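Local coordinates for protein leucine aminopeptidase (Parabacteroides distasonis, PDB 3TC8) that binds zinc and, as a member of peptidase family M28, probably acts as an aminopeptidase or a glutaminyl-peptide cyclotransferase, at residues Lys59-Lys64 and Glu137-Ile142; Thr73-Thr78 and Gly162-Val167; Asp200-Gly203 and Thr208-Lys211; Gln180-Asn185 and Pro189-Glu194. All coordinates share one frame; numbering follows the deposited sequence. Where two conformers were deposited one is given.

Contact 1: Lys59-Lys64 and Glu137-Ile142; sequences KRFGAK and EIARQI
Phe-61 lies flat against the turn of helix 125-144 that carries Ala-139 and Arg-140. Its CG stands anti to the carbonyl carbon (chi1 -56°), which turns the ring onto helix 125-144. CB comes first and faces the backbone O of Ala-139. CG then sits over Arg-140 CA. CD2 meets Ala-139 CB at 3.6 Å, and CE2 packs on the same methyl and on the backbone N of Arg-140. Across the ring, CE1 touches both CB and CG of Arg-140, each at 3.7 Å. CZ closes on Arg-140 CB. That CB lies over the ring face and makes a CH-pi contact, 3.9 Å from the centroid of the Phe-61 ring.

Beyond CG the arginine leaves the ring. Its chain bends at chi3 (71°), and the guanidinium grips Glu-137 side-on. NE of Arg-140 meets OE1 of Glu-137 at 2.8 Å in a nearly straight salt bridge, while NH2 reaches OE2. Gln-141 NE2 also bonds to OE2, from above the carboxylate plane. Ser-26 and Asn-23 add further bonds to this carboxylate. Tyr-30 and Phe-89 also touch the Phe-61 ring. Next in the chain, Gly-62 leaves the helix in a Schellman motif.

A serine in place of Phe-61 would probably open a gap over Arg-140 CA and leave the Ala-139 methyl without its aromatic partner.

The chemistry divides cleanly: dispersion and CH-pi contacts join the segment 59-64 to helix 125-144, while the charged end of Arg-140 is paired within its own helix.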
loop_
_atom_site.group_PDB
_atom_site.type_symbol
_atom_site.label_atom_id
_atom_site.label_comp_id
_atom_site.label_asym_id
_atom_site.label_seq_id
_atom_site.Cartn_x
_atom_site.Cartn_y
_atom_site.Cartn_z
ATOM N N LYS A 59 -2.948 -10.215 -13.955
ATOM C CA LYS A 59 -3.637 -11.095 -14.846
ATOM C C LYS A 59 -2.907 -12.428 -14.994
ATOM O O LYS A 59 -3.533 -13.484 -15.065
ATOM C CB LYS A 59 -3.793 -10.381 -16.177
ATOM C CG LYS A 59 -4.703 -11.111 -17.120
ATOM C CD LYS A 59 -5.158 -10.262 -18.285
ATOM C CE LYS A 59 -5.962 -11.008 -19.381
ATOM N NZ LYS A 59 -6.636 -10.068 -20.339
ATOM N N ARG A 60 -1.574 -12.373 -15.041
ATOM C CA ARG A 60 -0.814 -13.617 -15.194
ATOM C C ARG A 60 -1.006 -14.527 -13.995
ATOM O O ARG A 60 -1.007 -15.753 -14.149
ATOM C CB ARG A 60 0.670 -13.277 -15.341
ATOM C CG ARG A 60 1.656 -14.372 -15.005
ATOM C CD ARG A 60 3.086 -13.839 -15.160
ATOM N NE ARG A 60 3.328 -13.284 -16.517
ATOM C CZ ARG A 60 3.711 -12.042 -16.784
ATOM N NH1 ARG A 60 4.017 -11.189 -15.830
ATOM N NH2 ARG A 60 3.810 -11.669 -18.038
ATOM N N PHE A 61 -1.238 -13.991 -12.817
ATOM C CA PHE A 61 -1.501 -14.802 -11.640
ATOM C C PHE A 61 -2.870 -15.464 -11.672
ATOM O O PHE A 61 -3.164 -16.300 -10.832
ATOM C CB PHE A 61 -1.405 -13.952 -10.372
ATOM C CG PHE A 61 -0.111 -13.216 -10.177
ATOM C CD1 PHE A 61 1.109 -13.643 -10.722
ATOM C CD2 PHE A 61 -0.104 -12.020 -9.484
ATOM C CE1 PHE A 61 2.275 -12.922 -10.495
ATOM C CE2 PHE A 61 1.056 -11.316 -9.250
ATOM C CZ PHE A 61 2.238 -11.756 -9.775
ATOM N N GLY A 62 -3.750 -15.028 -12.566
ATOM C CA GLY A 62 -5.095 -15.559 -12.663
ATOM C C GLY A 62 -6.167 -14.689 -12.054
ATOM O O GLY A 62 -7.310 -15.099 -11.988
ATOM N N ALA A 63 -5.830 -13.462 -11.673
ATOM C CA ALA A 63 -6.822 -12.534 -11.150
ATOM C C ALA A 63 -7.735 -12.055 -12.258
ATOM O O ALA A 63 -7.311 -11.861 -13.409
ATOM C CB ALA A 63 -6.147 -11.365 -10.483
ATOM N N LYS A 64 -8.965 -11.744 -11.884
ATOM C CA LYS A 64 -9.871 -10.971 -12.697
ATOM C C LYS A 64 -9.521 -9.496 -12.485
ATOM O O LYS A 64 -9.622 -9.022 -11.340
ATOM C CB LYS A 64 -11.323 -11.223 -12.301
ATOM C CG LYS A 64 -12.298 -10.489 -13.150
ATOM C CD LYS A 64 -13.731 -10.771 -12.750
ATOM C CE LYS A 64 -14.745 -9.950 -13.539
ATOM N NZ LYS A 64 -14.691 -10.215 -15.005
ATOM N N GLU A 137 3.811 -10.300 -4.757
ATOM C CA GLU A 137 4.286 -11.616 -4.363
ATOM C C GLU A 137 3.207 -12.423 -3.651
ATOM O O GLU A 137 3.043 -13.626 -3.887
ATOM C CB GLU A 137 5.547 -11.477 -3.541
ATOM C CG GLU A 137 6.065 -12.777 -2.955
ATOM C CD GLU A 137 6.354 -13.870 -3.969
ATOM O OE1 GLU A 137 6.510 -13.576 -5.179
ATOM O OE2 GLU A 137 6.505 -15.060 -3.548
ATOM N N ILE A 138 2.406 -11.775 -2.804
ATOM C CA ILE A 138 1.251 -12.408 -2.167
ATOM C C ILE A 138 0.280 -12.915 -3.224
ATOM O O ILE A 138 -0.173 -14.053 -3.196
ATOM C CB ILE A 138 0.597 -11.447 -1.165
ATOM C CG1 ILE A 138 1.466 -11.299 0.078
ATOM C CG2 ILE A 138 -0.844 -11.893 -0.795
ATOM C CD1 ILE A 138 1.197 -10.080 0.885
ATOM N N ALA A 139 -0.009 -12.070 -4.227
ATOM C CA ALA A 139 -0.921 -12.426 -5.271
ATOM C C ALA A 139 -0.375 -13.585 -6.125
ATOM O O ALA A 139 -1.129 -14.458 -6.571
ATOM C CB ALA A 139 -1.197 -11.171 -6.148
ATOM N N ARG A 140 0.943 -13.607 -6.346
ATOM C CA ARG A 140 1.552 -14.702 -7.049
ATOM C C ARG A 140 1.309 -16.024 -6.342
ATOM O O ARG A 140 0.964 -17.052 -6.931
ATOM C CB ARG A 140 3.057 -14.467 -7.241
ATOM C CG ARG A 140 3.709 -15.473 -8.170
ATOM C CD ARG A 140 5.173 -15.166 -8.459
ATOM N NE ARG A 140 6.029 -15.414 -7.296
ATOM C CZ ARG A 140 6.757 -16.490 -7.106
ATOM N NH1 ARG A 140 6.855 -17.466 -8.008
ATOM N NH2 ARG A 140 7.427 -16.577 -5.999
ATOM N N GLN A 141 1.432 -16.011 -5.015
ATOM C CA GLN A 141 1.167 -17.196 -4.217
ATOM C C GLN A 141 -0.314 -17.578 -4.219
ATOM O O GLN A 141 -0.649 -18.759 -4.343
ATOM C CB GLN A 141 1.644 -16.997 -2.806
ATOM C CG GLN A 141 3.170 -16.821 -2.665
ATOM C CD GLN A 141 3.974 -17.932 -3.236
ATOM O OE1 GLN A 141 3.567 -19.114 -3.166
ATOM N NE2 GLN A 141 5.129 -17.605 -3.825
ATOM N N ILE A 142 -1.203 -16.605 -4.141
ATOM C CA ILE A 142 -2.624 -16.876 -4.188
ATOM C C ILE A 142 -2.998 -17.523 -5.513
ATOM O O ILE A 142 -3.788 -18.465 -5.560
ATOM C CB ILE A 142 -3.456 -15.572 -3.956
ATOM C CG1 ILE A 142 -3.272 -15.070 -2.539
ATOM C CG2 ILE A 142 -4.926 -15.779 -4.315
ATOM C CD1 ILE A 142 -3.703 -13.619 -2.352
#

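Contact 2: Thr73-Thr78 and Gly162-Val167; sequences TAYDGT and GTPEFV
Tyr-75 lays one face of its ring on Thr-163. CA of Thr-163 stands over the ring centre in a CH-pi contact, 4.0 Å from the centroid. The tight part is at the hydroxyl end. There Pro-164 CD approaches Tyr-75 CZ to 3.3 Å, and Pro-164 CG lies 3.6 Å from Tyr-75 OH. The proline crosses the tyrosine at about a right angle. At the root of the side chain, Thr-163 OG1 rests beside Tyr-75 CB. The ring's other face is backed by CB of its own neighbour, Asp-76.

The looser part is the side of Val-167. Its CG2 comes only to 4.0 Å from Tyr-75 CE2. The carboxylate of exposed Asp-76 bonds within its own segment. OD1 accepts from both N and OG1 of Thr-78, from the same face of the carboxylate, and the bond from N makes an Asx turn. A type I turn from Ala-74 to Gly-77 shapes the same hairpin tip.

Tyr-75 OH bonds to Tyr-108 OH, and Gly-162 O to Arg-106. Gly-162 follows closely after the zinc ligand Asp-160. The two loops therefore meet through CH and ring surfaces, while the bonds of Asp-76 stay within its loop and those of Tyr-75 OH and Gly-162 O go to other residues.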
loop_
_atom_site.group_PDB
_atom_site.type_symbol
_atom_site.label_atom_id
_atom_site.label_comp_id
_atom_site.label_asym_id
_atom_site.label_seq_id
_atom_site.Cartn_x
_atom_site.Cartn_y
_atom_site.Cartn_z
ATOM N N THR A 73 -8.824 15.372 -9.212
ATOM C CA THR A 73 -8.335 16.753 -9.136
ATOM C C THR A 73 -7.414 16.931 -7.940
ATOM O O THR A 73 -7.823 16.706 -6.808
ATOM C CB THR A 73 -9.482 17.745 -9.110
ATOM O OG1 THR A 73 -10.302 17.513 -10.258
ATOM C CG2 THR A 73 -8.970 19.191 -9.051
ATOM N N ALA A 74 -6.163 17.284 -8.201
ATOM C CA ALA A 74 -5.197 17.537 -7.156
ATOM C C ALA A 74 -5.442 18.869 -6.476
ATOM O O ALA A 74 -6.227 19.718 -6.964
ATOM C CB ALA A 74 -3.770 17.511 -7.723
ATOM N N TYR A 75 -4.748 19.070 -5.365
ATOM C CA TYR A 75 -4.897 20.283 -4.548
ATOM C C TYR A 75 -4.680 21.575 -5.332
ATOM O O TYR A 75 -5.242 22.605 -4.964
ATOM C CB TYR A 75 -3.914 20.241 -3.352
ATOM C CG TYR A 75 -2.497 20.493 -3.780
ATOM C CD1 TYR A 75 -1.689 19.473 -4.331
ATOM C CD2 TYR A 75 -1.970 21.769 -3.716
ATOM C CE1 TYR A 75 -0.444 19.751 -4.814
ATOM C CE2 TYR A 75 -0.712 22.039 -4.203
ATOM C CZ TYR A 75 0.047 21.038 -4.766
ATOM O OH TYR A 75 1.298 21.340 -5.258
ATOM N N ASP A 76 -3.846 21.529 -6.376
ATOM C CA ASP A 76 -3.474 22.714 -7.188
ATOM C C ASP A 76 -4.338 22.815 -8.423
ATOM O O ASP A 76 -4.076 23.649 -9.288
ATOM C CB ASP A 76 -1.985 22.687 -7.572
ATOM C CG ASP A 76 -1.599 21.555 -8.482
ATOM O OD1 ASP A 76 -2.453 20.682 -8.776
ATOM O OD2 ASP A 76 -0.431 21.591 -8.971
ATOM N N GLY A 77 -5.366 21.984 -8.544
ATOM C CA GLY A 77 -6.227 21.980 -9.726
ATOM C C GLY A 77 -5.766 21.050 -10.834
ATOM O O GLY A 77 -6.513 20.906 -11.806
ATOM N N THR A 78 -4.594 20.436 -10.753
ATOM C CA THR A 78 -4.128 19.544 -11.833
ATOM C C THR A 78 -5.139 18.391 -11.965
ATOM O O THR A 78 -5.513 17.759 -10.967
ATOM C CB THR A 78 -2.720 18.951 -11.521
ATOM O OG1 THR A 78 -1.826 20.028 -11.261
ATOM C CG2 THR A 78 -2.156 18.124 -12.702
ATOM N N GLY A 162 -0.752 15.012 -2.314
ATOM C CA GLY A 162 -1.332 15.997 -1.420
ATOM C C GLY A 162 -0.478 17.235 -1.292
ATOM O O GLY A 162 0.677 17.292 -1.731
ATOM N N THR A 163 -1.065 18.258 -0.690
ATOM C CA THR A 163 -0.442 19.573 -0.553
ATOM C C THR A 163 0.972 19.434 -0.012
ATOM O O THR A 163 1.169 18.856 1.069
ATOM C CB THR A 163 -1.249 20.451 0.414
ATOM O OG1 THR A 163 -2.605 20.500 -0.046
ATOM C CG2 THR A 163 -0.649 21.856 0.503
ATOM N N PRO A 164 1.974 20.034 -0.685
ATOM C CA PRO A 164 3.340 19.939 -0.166
ATOM C C PRO A 164 3.650 21.006 0.882
ATOM O O PRO A 164 2.957 22.029 1.005
ATOM C CB PRO A 164 4.188 20.124 -1.416
ATOM C CG PRO A 164 3.361 20.972 -2.285
ATOM C CD PRO A 164 1.943 20.579 -2.045
ATOM N N GLU A 165 4.747 20.793 1.576
ATOM C CA GLU A 165 5.155 21.673 2.656
ATOM C C GLU A 165 5.340 23.109 2.218
ATOM O O GLU A 165 5.128 24.010 3.006
ATOM C CB GLU A 165 6.451 21.178 3.282
ATOM C CG GLU A 165 6.324 19.831 3.974
ATOM C CD GLU A 165 5.392 19.877 5.177
ATOM O OE1 GLU A 165 5.811 20.432 6.176
ATOM O OE2 GLU A 165 4.247 19.374 5.092
ATOM N N PHE A 166 5.710 23.325 0.949
ATOM C CA PHE A 166 5.997 24.674 0.456
ATOM C C PHE A 166 4.771 25.394 -0.061
ATOM O O PHE A 166 4.900 26.544 -0.509
ATOM C CB PHE A 166 7.126 24.599 -0.613
ATOM C CG PHE A 166 6.838 23.670 -1.764
ATOM C CD1 PHE A 166 6.031 24.039 -2.808
ATOM C CD2 PHE A 166 7.421 22.422 -1.822
ATOM C CE1 PHE A 166 5.784 23.195 -3.865
ATOM C CE2 PHE A 166 7.186 21.553 -2.881
ATOM C CZ PHE A 166 6.363 21.928 -3.917
ATOM N N VAL A 167 3.590 24.787 0.005
ATOM C CA VAL A 167 2.344 25.451 -0.360
ATOM C C VAL A 167 1.579 25.802 0.898
ATOM O O VAL A 167 1.317 24.961 1.739
ATOM C CB VAL A 167 1.493 24.526 -1.277
ATOM C CG1 VAL A 167 0.040 24.984 -1.425
ATOM C CG2 VAL A 167 2.150 24.398 -2.670
#

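Contact 3: Asp200-Gly203 and Thr208-Lys211; sequences DMVG and TFFK
Phe-209 holds CG anti to its carbonyl carbon (chi1 -48°), and Val-202 holds CG1 anti to its own (chi1 -65°). These torsions set the far end of the ring against the valine. CG1 of Val-202 meets CE1 of Phe-209 at 4.0 Å, and the two side chains cross at about a right angle. Phe-209 CZ sits 4.0 Å from Val-202 CA, with Val-202 CB just beyond. The carbonyl O of Met-201, a selenomethionine, lies at the ring edge near its plane, 3.9 Å from CE1 of Phe-209. The contact is apolar in its side chains and buried.

The selenomethionine side chain leads away and touches the zinc ligand Asp-127, as well as Tyr-279 and Trp-280. Val-202 and Phe-209 both pack on Ile-265 of strand 262-266, and Phe-239 meets the Phe-209 ring edge-to-face.

A glycine at Phe-209 would probably leave Val-202 CG1 without its ring partner and open a gap beside Ile-265.

Here the chain leaves strand 195-200, which lies between strands 96-102 and 262-266, at its C-terminal end, then turns into short strand 209-211. Such a loop at the strand ends, beside the metal, is characteristic of the zinc-binding alpha/beta fold of M28 peptidases.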
loop_
_atom_site.group_PDB
_atom_site.type_symbol
_atom_site.label_atom_id
_atom_site.label_comp_id
_atom_site.label_asym_id
_atom_site.label_seq_id
_atom_site.Cartn_x
_atom_site.Cartn_y
_atom_site.Cartn_z
ATOM N N ASP A 200 1.887 -0.125 3.569
ATOM C CA ASP A 200 2.488 1.146 3.152
ATOM C C ASP A 200 3.859 1.270 3.805
ATOM O O ASP A 200 3.927 1.178 5.018
ATOM C CB ASP A 200 1.557 2.299 3.552
ATOM C CG ASP A 200 1.937 3.644 2.990
ATOM O OD1 ASP A 200 2.843 3.749 2.148
ATOM O OD2 ASP A 200 1.275 4.683 3.347
HETATM N N MSE A 201 4.921 1.430 3.032
HETATM C CA MSE A 201 6.264 1.523 3.625
HETATM C C MSE A 201 6.605 0.311 4.496
HETATM O O MSE A 201 6.862 0.428 5.697
HETATM C CB MSE A 201 6.477 2.873 4.379
HETATM C CG MSE A 201 6.384 4.079 3.437
HETATM SE SE MSE A 201 6.791 5.730 4.207
HETATM C CE MSE A 201 8.532 5.696 3.949
ATOM N N VAL A 202 6.557 -0.828 3.830
ATOM C CA VAL A 202 6.821 -2.127 4.419
ATOM C C VAL A 202 8.118 -2.762 3.922
ATOM O O VAL A 202 8.312 -3.962 4.066
ATOM C CB VAL A 202 5.637 -3.092 4.236
ATOM C CG1 VAL A 202 4.417 -2.591 5.003
ATOM C CG2 VAL A 202 5.367 -3.358 2.789
ATOM N N GLY A 203 9.024 -1.947 3.367
ATOM C CA GLY A 203 10.262 -2.460 2.853
ATOM C C GLY A 203 11.528 -1.993 3.502
ATOM O O GLY A 203 12.608 -2.511 3.169
ATOM N N THR A 208 9.618 -0.659 11.750
ATOM C CA THR A 208 8.848 -0.948 12.942
ATOM C C THR A 208 7.390 -0.622 12.701
ATOM O O THR A 208 7.044 0.543 12.540
ATOM C CB THR A 208 9.413 -0.206 14.152
ATOM O OG1 THR A 208 9.518 1.196 13.909
ATOM C CG2 THR A 208 10.773 -0.747 14.555
ATOM N N PHE A 209 6.559 -1.663 12.716
ATOM C CA PHE A 209 5.138 -1.539 12.509
ATOM C C PHE A 209 4.442 -1.532 13.866
ATOM O O PHE A 209 4.416 -2.551 14.575
ATOM C CB PHE A 209 4.586 -2.703 11.668
ATOM C CG PHE A 209 5.394 -3.000 10.420
ATOM C CD1 PHE A 209 5.790 -2.015 9.539
ATOM C CD2 PHE A 209 5.740 -4.316 10.113
ATOM C CE1 PHE A 209 6.505 -2.297 8.395
ATOM C CE2 PHE A 209 6.444 -4.604 8.955
ATOM C CZ PHE A 209 6.841 -3.616 8.107
ATOM N N PHE A 210 3.917 -0.362 14.258
ATOM C CA PHE A 210 3.170 -0.232 15.493
ATOM C C PHE A 210 1.683 -0.387 15.186
ATOM O O PHE A 210 1.227 -0.370 14.042
ATOM C CB PHE A 210 3.459 1.151 16.114
ATOM C CG PHE A 210 4.801 1.285 16.770
ATOM C CD1 PHE A 210 5.965 1.440 16.031
ATOM C CD2 PHE A 210 4.884 1.240 18.135
ATOM C CE1 PHE A 210 7.173 1.568 16.646
ATOM C CE2 PHE A 210 6.127 1.356 18.763
ATOM C CZ PHE A 210 7.246 1.533 18.022
ATOM N N LYS A 211 0.909 -0.572 16.256
ATOM C CA LYS A 211 -0.540 -0.709 16.096
ATOM C C LYS A 211 -1.121 0.706 15.884
ATOM O O LYS A 211 -1.162 1.534 16.821
ATOM C CB LYS A 211 -1.141 -1.399 17.313
ATOM C CG LYS A 211 -0.574 -2.777 17.553
ATOM C CD LYS A 211 -1.188 -3.419 18.762
ATOM C CE LYS A 211 -0.557 -4.697 19.142
ATOM N NZ LYS A 211 -1.198 -5.228 20.407
#

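Contact 4: Gln180-Asn185 and Pro189-Glu194; sequences QFWAKN and PNYTAE
Trp-182 and Tyr-191 meet through the benzo edge of the indole and the CD2 and CE2 atoms of Tyr-191. CZ2 of Trp-182 lies 3.5 Å from CD2 of Tyr-191. The adjoining indole atom, CH2, is 3.7 Å from the same CD2. Tyr-191 CE2 also touches both indole atoms and lies in the plane of the indole at its edge. The six-membered ring of Trp-182 and the ring of Tyr-191 have centroids 5.5 Å apart. Their planes are inclined at 62°, an oblique pairing.

Both side chains are extended from the backbone. Trp-182 has CG anti to the backbone N (chi1 174°), which carries the indole out from the helix to where it meets Tyr-191. Tyr-191 makes the same choice (chi1 175°) and sends its ring back to meet it. Their second torsions turn each ring roughly across its CA, CB, CG plane. The polar ends are held elsewhere: NE1 of Trp-182 bonds to His-187 ND1, and Tyr-191 OH bonds to Asp-152 OD2. The His-187 ring meets both aromatic rings.

On another side of the helix, Asn-185 folds back. Its ND2 donates to Phe-181 O at 3.1 Å, and the same oxygen takes the backbone N of Asn-185. ND2 also lies over one face of the Phe-181 ring.

Arg-258 bonds to the carbonyls of Ala-183 and Tyr-191. The pair joins helix 177-184 to the loop that leads on to strand 195-200, and both rings pack on Leu-98 of strand 96-102, a helix-to-sheet connection of the alpha/beta fold.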
loop_
_atom_site.group_PDB
_atom_site.type_symbol
_atom_site.label_atom_id
_atom_site.label_comp_id
_atom_site.label_asym_id
_atom_site.label_seq_id
_atom_site.Cartn_x
_atom_site.Cartn_y
_atom_site.Cartn_z
ATOM N N GLN A 180 -10.413 7.555 -2.395
ATOM C CA GLN A 180 -11.643 8.300 -2.236
ATOM C C GLN A 180 -12.609 8.017 -3.381
ATOM O O GLN A 180 -13.819 7.897 -3.183
ATOM C CB GLN A 180 -11.371 9.798 -2.086
ATOM C CG GLN A 180 -10.705 10.172 -0.727
ATOM C CD GLN A 180 -10.469 11.646 -0.642
ATOM O OE1 GLN A 180 -11.445 12.419 -0.638
ATOM N NE2 GLN A 180 -9.235 12.080 -0.653
ATOM N N PHE A 181 -12.105 8.021 -4.628
ATOM C CA PHE A 181 -12.931 7.779 -5.777
ATOM C C PHE A 181 -13.525 6.372 -5.719
ATOM O O PHE A 181 -14.723 6.195 -5.906
ATOM C CB PHE A 181 -12.141 7.959 -7.055
ATOM C CG PHE A 181 -13.004 7.714 -8.280
ATOM C CD1 PHE A 181 -13.781 8.728 -8.774
ATOM C CD2 PHE A 181 -13.070 6.462 -8.866
ATOM C CE1 PHE A 181 -14.635 8.499 -9.835
ATOM C CE2 PHE A 181 -13.933 6.244 -9.968
ATOM C CZ PHE A 181 -14.716 7.256 -10.410
ATOM N N TRP A 182 -12.684 5.367 -5.473
ATOM C CA TRP A 182 -13.117 3.986 -5.459
ATOM C C TRP A 182 -14.152 3.729 -4.361
ATOM O O TRP A 182 -15.113 3.001 -4.555
ATOM C CB TRP A 182 -11.894 3.090 -5.258
ATOM C CG TRP A 182 -12.249 1.636 -5.079
ATOM C CD1 TRP A 182 -12.472 0.692 -6.048
ATOM C CD2 TRP A 182 -12.466 0.987 -3.815
ATOM N NE1 TRP A 182 -12.802 -0.490 -5.446
ATOM C CE2 TRP A 182 -12.811 -0.349 -4.078
ATOM C CE3 TRP A 182 -12.340 1.388 -2.498
ATOM C CZ2 TRP A 182 -13.038 -1.268 -3.053
ATOM C CZ3 TRP A 182 -12.591 0.476 -1.469
ATOM C CH2 TRP A 182 -12.933 -0.828 -1.758
ATOM N N ALA A 183 -13.928 4.321 -3.197
ATOM C CA ALA A 183 -14.796 4.021 -2.066
ATOM C C ALA A 183 -16.228 4.484 -2.355
ATOM O O ALA A 183 -17.186 3.891 -1.868
ATOM C CB ALA A 183 -14.260 4.609 -0.788
ATOM N N LYS A 184 -16.356 5.564 -3.123
ATOM C CA LYS A 184 -17.638 6.070 -3.535
ATOM C C LYS A 184 -18.167 5.358 -4.774
ATOM O O LYS A 184 -19.360 5.281 -4.943
ATOM C CB LYS A 184 -17.489 7.584 -3.824
ATOM C CG LYS A 184 -18.713 8.284 -4.308
ATOM C CD LYS A 184 -18.474 9.790 -4.543
ATOM C CE LYS A 184 -19.668 10.475 -5.157
ATOM N NZ LYS A 184 -20.903 10.165 -4.459
ATOM N N ASN A 185 -17.289 4.847 -5.624
ATOM C CA ASN A 185 -17.575 4.229 -6.911
ATOM C C ASN A 185 -16.832 2.899 -6.990
ATOM O O ASN A 185 -15.880 2.781 -7.736
ATOM C CB ASN A 185 -17.050 5.121 -8.058
ATOM C CG ASN A 185 -17.689 6.477 -8.075
ATOM O OD1 ASN A 185 -18.837 6.635 -8.499
ATOM N ND2 ASN A 185 -16.974 7.486 -7.602
ATOM N N PRO A 189 -20.729 -3.267 -7.604
ATOM C CA PRO A 189 -21.699 -2.546 -6.786
ATOM C C PRO A 189 -21.738 -2.993 -5.333
ATOM O O PRO A 189 -21.662 -4.200 -5.062
ATOM C CB PRO A 189 -23.041 -2.900 -7.468
ATOM C CG PRO A 189 -22.712 -3.243 -8.849
ATOM C CD PRO A 189 -21.323 -3.829 -8.823
ATOM N N ASN A 190 -21.743 -2.042 -4.421
ATOM C CA ASN A 190 -21.837 -2.297 -2.995
ATOM C C ASN A 190 -20.754 -3.248 -2.518
ATOM O O ASN A 190 -20.967 -4.065 -1.610
ATOM C CB ASN A 190 -23.209 -2.784 -2.590
ATOM C CG ASN A 190 -24.290 -1.791 -2.917
ATOM O OD1 ASN A 190 -25.198 -2.118 -3.634
ATOM N ND2 ASN A 190 -24.089 -0.542 -2.525
ATOM N N TYR A 191 -19.552 -3.092 -3.056
ATOM C CA TYR A 191 -18.435 -3.925 -2.696
ATOM C C TYR A 191 -18.285 -3.946 -1.188
ATOM O O TYR A 191 -18.241 -2.894 -0.556
ATOM C CB TYR A 191 -17.148 -3.407 -3.341
ATOM C CG TYR A 191 -15.938 -4.190 -2.883
ATOM C CD1 TYR A 191 -15.635 -5.416 -3.421
ATOM C CD2 TYR A 191 -15.139 -3.749 -1.830
ATOM C CE1 TYR A 191 -14.560 -6.174 -2.933
ATOM C CE2 TYR A 191 -14.073 -4.461 -1.390
ATOM C CZ TYR A 191 -13.788 -5.699 -1.914
ATOM O OH TYR A 191 -12.729 -6.395 -1.416
ATOM N N THR A 192 -18.024 -5.132 -0.658
ATOM C CA THR A 192 -17.685 -5.298 0.742
ATOM C C THR A 192 -16.625 -6.394 0.889
ATOM O O THR A 192 -16.409 -7.196 -0.008
ATOM C CB THR A 192 -18.929 -5.590 1.594
ATOM O OG1 THR A 192 -18.585 -5.402 2.960
ATOM C CG2 THR A 192 -19.466 -6.964 1.357
ATOM N N ALA A 193 -16.020 -6.409 2.050
ATOM C CA ALA A 193 -15.094 -7.461 2.452
ATOM C C ALA A 193 -15.184 -7.577 3.962
ATOM O O ALA A 193 -15.609 -6.655 4.644
ATOM C CB ALA A 193 -13.652 -7.116 2.000
ATOM N N GLU A 194 -14.697 -8.687 4.509
ATOM C CA GLU A 194 -14.724 -8.905 5.931
ATOM C C GLU A 194 -13.802 -7.914 6.637
ATOM O O GLU A 194 -14.139 -7.407 7.699
ATOM C CB GLU A 194 -14.291 -10.338 6.251
ATOM C CG GLU A 194 -15.176 -11.434 5.620
ATOM C CD GLU A 194 -16.616 -11.374 6.055
ATOM O OE1 GLU A 194 -16.809 -11.525 7.274
ATOM O OE2 GLU A 194 -17.539 -11.173 5.195
#

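In the fold
From the N terminus, the chain leaves helix 45-60 at contact 1, which closes when helix 125-144 returns to pack there. Contact 2 opens inside that span, at the hairpin between strands 64-73 and 79-89. It closes later, in the loop after strand 150-156, so contacts 1 and 2 cross. They lie on opposite sides of the chain's centre, 34 Å apart between centres. Contacts 4 and 3 then follow in series, each closing a short local loop. Contact 4 ties helix 177-184 to the run into strand 195-200. Contact 3 joins the exit of that strand to strand 209-211. None of the four touches another.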